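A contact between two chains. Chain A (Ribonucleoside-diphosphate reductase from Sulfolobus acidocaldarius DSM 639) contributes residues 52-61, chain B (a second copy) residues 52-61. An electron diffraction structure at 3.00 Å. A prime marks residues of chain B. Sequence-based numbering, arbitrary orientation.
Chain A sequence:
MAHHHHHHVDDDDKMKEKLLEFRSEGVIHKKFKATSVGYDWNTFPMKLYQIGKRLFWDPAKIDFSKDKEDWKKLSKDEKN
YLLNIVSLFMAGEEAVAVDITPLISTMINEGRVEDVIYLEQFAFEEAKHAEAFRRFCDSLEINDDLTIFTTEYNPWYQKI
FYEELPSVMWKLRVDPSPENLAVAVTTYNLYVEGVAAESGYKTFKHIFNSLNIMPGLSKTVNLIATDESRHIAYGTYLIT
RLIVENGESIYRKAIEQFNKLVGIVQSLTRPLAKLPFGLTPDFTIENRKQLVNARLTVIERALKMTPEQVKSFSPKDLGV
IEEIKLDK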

# COMPACT_ATOMS: atom_id res chain seq x y z
N GLY A 52 -5.75 4.22 10.98
CA GLY A 52 -5.10 4.81 9.83
C GLY A 52 -6.08 5.41 8.85
O GLY A 52 -5.91 6.54 8.38
N LYS A 53 -7.14 4.66 8.52
CA LYS A 53 -8.19 5.18 7.66
C LYS A 53 -9.18 6.06 8.42
O LYS A 53 -9.96 6.78 7.78
CB LYS A 53 -8.94 4.03 6.98
CG LYS A 53 -9.72 3.14 7.94
CD LYS A 53 -10.40 2.00 7.20
CE LYS A 53 -11.21 1.14 8.16
NZ LYS A 53 -12.30 1.91 8.84
N ARG A 54 -9.17 6.02 9.75
CA ARG A 54 -10.02 6.91 10.54
C ARG A 54 -9.43 8.31 10.61
O ARG A 54 -10.16 9.30 10.52
CB ARG A 54 -10.21 6.34 11.94
CG ARG A 54 -11.15 7.13 12.84
CD ARG A 54 -11.34 6.43 14.17
NE ARG A 54 -12.28 7.13 15.04
CZ ARG A 54 -11.94 8.04 15.95
NH1 ARG A 54 -10.66 8.37 16.10
NH2 ARG A 54 -12.86 8.63 16.69
N LEU A 55 -8.11 8.41 10.77
CA LEU A 55 -7.40 9.69 10.80
C LEU A 55 -6.69 9.97 9.48
O LEU A 55 -5.59 10.54 9.47
CB LEU A 55 -6.42 9.72 11.96
CG LEU A 55 -7.01 9.73 13.37
CD1 LEU A 55 -5.91 9.79 14.42
CD2 LEU A 55 -7.97 10.90 13.53
N PHE A 56 -7.28 9.58 8.36
CA PHE A 56 -6.67 9.84 7.07
C PHE A 56 -6.64 11.33 6.78
O PHE A 56 -7.62 12.05 7.03
CB PHE A 56 -7.42 9.11 5.96
CG PHE A 56 -6.89 9.38 4.58
CD1 PHE A 56 -5.77 8.72 4.11
CD2 PHE A 56 -7.50 10.31 3.76
CE1 PHE A 56 -5.27 8.97 2.85
CE2 PHE A 56 -7.01 10.57 2.49
CZ PHE A 56 -5.89 9.90 2.04
N TRP A 57 -5.52 11.80 6.25
CA TRP A 57 -5.33 13.21 5.94
C TRP A 57 -4.80 13.36 4.52
O TRP A 57 -3.97 12.56 4.07
CB TRP A 57 -4.38 13.88 6.94
CG TRP A 57 -3.06 13.18 7.09
CD1 TRP A 57 -2.79 12.10 7.88
CD2 TRP A 57 -1.83 13.52 6.44
NE1 TRP A 57 -1.47 11.74 7.76
CE2 TRP A 57 -0.86 12.60 6.88
CE3 TRP A 57 -1.46 14.51 5.52
CZ2 TRP A 57 0.46 12.64 6.44
CZ3 TRP A 57 -0.15 14.55 5.09
CH2 TRP A 57 0.80 13.62 5.54
N ASP A 58 -5.28 14.39 3.83
CA ASP A 58 -4.90 14.64 2.45
C ASP A 58 -3.86 15.75 2.41
O ASP A 58 -4.15 16.87 2.85
CB ASP A 58 -6.12 15.03 1.63
CG ASP A 58 -5.84 15.05 0.13
OD1 ASP A 58 -4.70 14.73 -0.27
OD2 ASP A 58 -6.77 15.37 -0.64
N PRO A 59 -2.65 15.49 1.89
CA PRO A 59 -1.65 16.57 1.80
C PRO A 59 -2.08 17.72 0.90
O PRO A 59 -1.49 18.81 1.01
CB PRO A 59 -0.41 15.86 1.23
CG PRO A 59 -0.61 14.42 1.59
CD PRO A 59 -2.09 14.18 1.53
N ALA A 60 -3.07 17.53 0.03
CA ALA A 60 -3.53 18.62 -0.81
C ALA A 60 -4.29 19.67 -0.01
O ALA A 60 -4.22 20.86 -0.33
CB ALA A 60 -4.41 18.08 -1.94
N LYS A 61 -5.01 19.25 1.03
CA LYS A 61 -5.73 20.19 1.88
C LYS A 61 -4.79 21.06 2.71
O LYS A 61 -5.19 22.14 3.16
CB LYS A 61 -6.70 19.45 2.80
CG LYS A 61 -7.85 18.77 2.08
CD LYS A 61 -8.81 19.79 1.50
CE LYS A 61 -9.43 20.65 2.59
NZ LYS A 61 -10.40 21.64 2.04
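Chain B 52-61: GKRLFWDPAK

The contact is built around a phenylalanine stacked on its own symmetry mate: Phe56 and Phe56′ meet face to face across an exact two-fold axis, their ring centroids 4.1 Å apart and their planes inclined by 25°, with CD2 of Phe56 3.5 Å from CD2 of Phe56′. Chain B repeats the conformation of chain A. Residues 52′-54′ end a helix, Leu55′ is the first residue to leave helical phi/psi, and Phe56′ to Asp58′ are extended. The two segments run antiparallel in register, Lys53 lying across from Asp58′ (CA to CA 6.3 Å) and Phe56 from Phe56′ (8.4 Å between CA atoms).

This register places a salt bridge at each end of the stack. Lys53, with chi1 in p and chi2 and chi3 in t, extends along chain B until its NZ donates a hydrogen bond to OD1 of Asp58′ at 2.5 Å; Lys53′ does the same to Asp58. On the way CD of Lys53 passes 4.0 Å from CD of Pro59′, and NZ of Lys53 lies 3.6 Å from CB of Ala60′. The Phe56′ ring also packs against Lys53, its CZ 3.5 Å from CB of Lys53, while the carbonyl O of Lys53 lies at the ring edge, 3.5 Å from CE2 of Phe56′. Leu55′ and Trp57′ direct their CA-to-CB bonds away from the opposing stretch and make no contact with it.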

# COMPACT_ATOMS: atom_id res chain seq x y z
N GLY B 52 -7.17 9.28 -5.83
CA GLY B 52 -7.38 8.23 -4.84
C GLY B 52 -7.48 8.76 -3.43
O GLY B 52 -8.39 8.40 -2.68
N LYS B 53 -6.55 9.64 -3.05
CA LYS B 53 -6.61 10.29 -1.75
C LYS B 53 -7.59 11.46 -1.72
O LYS B 53 -7.94 11.93 -0.64
CB LYS B 53 -5.22 10.77 -1.33
CG LYS B 53 -4.65 11.87 -2.20
CD LYS B 53 -3.26 12.27 -1.75
CE LYS B 53 -2.71 13.40 -2.61
NZ LYS B 53 -3.54 14.63 -2.52
N ARG B 54 -8.02 11.95 -2.89
CA ARG B 54 -9.03 13.00 -2.94
C ARG B 54 -10.43 12.43 -2.69
O ARG B 54 -11.23 13.05 -1.98
CB ARG B 54 -8.98 13.71 -4.29
CG ARG B 54 -9.93 14.89 -4.42
CD ARG B 54 -9.73 15.59 -5.76
NE ARG B 54 -10.59 16.76 -5.91
CZ ARG B 54 -11.79 16.75 -6.47
NH1 ARG B 54 -12.29 15.61 -6.94
NH2 ARG B 54 -12.50 17.87 -6.57
N LEU B 55 -10.72 11.27 -3.25
CA LEU B 55 -12.00 10.58 -3.05
C LEU B 55 -11.88 9.42 -2.08
O LEU B 55 -12.52 8.38 -2.25
CB LEU B 55 -12.55 10.10 -4.39
CG LEU B 55 -12.99 11.17 -5.38
CD1 LEU B 55 -13.54 10.53 -6.65
CD2 LEU B 55 -14.02 12.09 -4.75
N PHE B 56 -11.05 9.57 -1.04
CA PHE B 56 -10.90 8.51 -0.06
C PHE B 56 -12.19 8.34 0.74
O PHE B 56 -12.83 9.31 1.13
CB PHE B 56 -9.74 8.82 0.89
CG PHE B 56 -9.57 7.81 1.98
CD1 PHE B 56 -8.91 6.61 1.74
CD2 PHE B 56 -10.06 8.05 3.26
CE1 PHE B 56 -8.75 5.68 2.74
CE2 PHE B 56 -9.91 7.11 4.26
CZ PHE B 56 -9.25 5.93 4.01
N TRP B 57 -12.56 7.08 0.97
CA TRP B 57 -13.78 6.75 1.69
C TRP B 57 -13.47 5.73 2.77
O TRP B 57 -12.66 4.82 2.57
CB TRP B 57 -14.86 6.22 0.73
CG TRP B 57 -14.41 5.07 -0.12
CD1 TRP B 57 -13.72 5.15 -1.29
CD2 TRP B 57 -14.63 3.68 0.13
NE1 TRP B 57 -13.49 3.89 -1.79
CE2 TRP B 57 -14.04 2.97 -0.93
CE3 TRP B 57 -15.26 2.96 1.15
CZ2 TRP B 57 -14.07 1.58 -1.01
CZ3 TRP B 57 -15.29 1.58 1.08
CH2 TRP B 57 -14.70 0.90 0.01
N ASP B 58 -14.13 5.89 3.92
CA ASP B 58 -13.91 5.01 5.06
C ASP B 58 -15.04 4.00 5.14
O ASP B 58 -16.21 4.40 5.27
CB ASP B 58 -13.85 5.83 6.34
CG ASP B 58 -13.36 5.02 7.53
OD1 ASP B 58 -13.06 3.82 7.36
OD2 ASP B 58 -13.29 5.59 8.64
N PRO B 59 -14.76 2.70 5.05
CA PRO B 59 -15.84 1.70 5.18
C PRO B 59 -16.54 1.73 6.53
O PRO B 59 -17.65 1.19 6.64
CB PRO B 59 -15.11 0.37 4.96
CG PRO B 59 -13.88 0.72 4.19
CD PRO B 59 -13.47 2.08 4.68
N ALA B 60 -15.94 2.33 7.55
CA ALA B 60 -16.60 2.42 8.85
C ALA B 60 -17.78 3.39 8.81
O ALA B 60 -18.78 3.17 9.51
CB ALA B 60 -15.60 2.83 9.93
N LYS B 61 -17.67 4.46 8.02
CA LYS B 61 -18.77 5.41 7.90
C LYS B 61 -19.98 4.82 7.18
O LYS B 61 -21.09 5.33 7.33
CB LYS B 61 -18.30 6.67 7.17
CG LYS B 61 -17.29 7.50 7.95
CD LYS B 61 -17.92 8.14 9.17
CE LYS B 61 -19.04 9.10 8.77
NZ LYS B 61 -19.65 9.76 9.95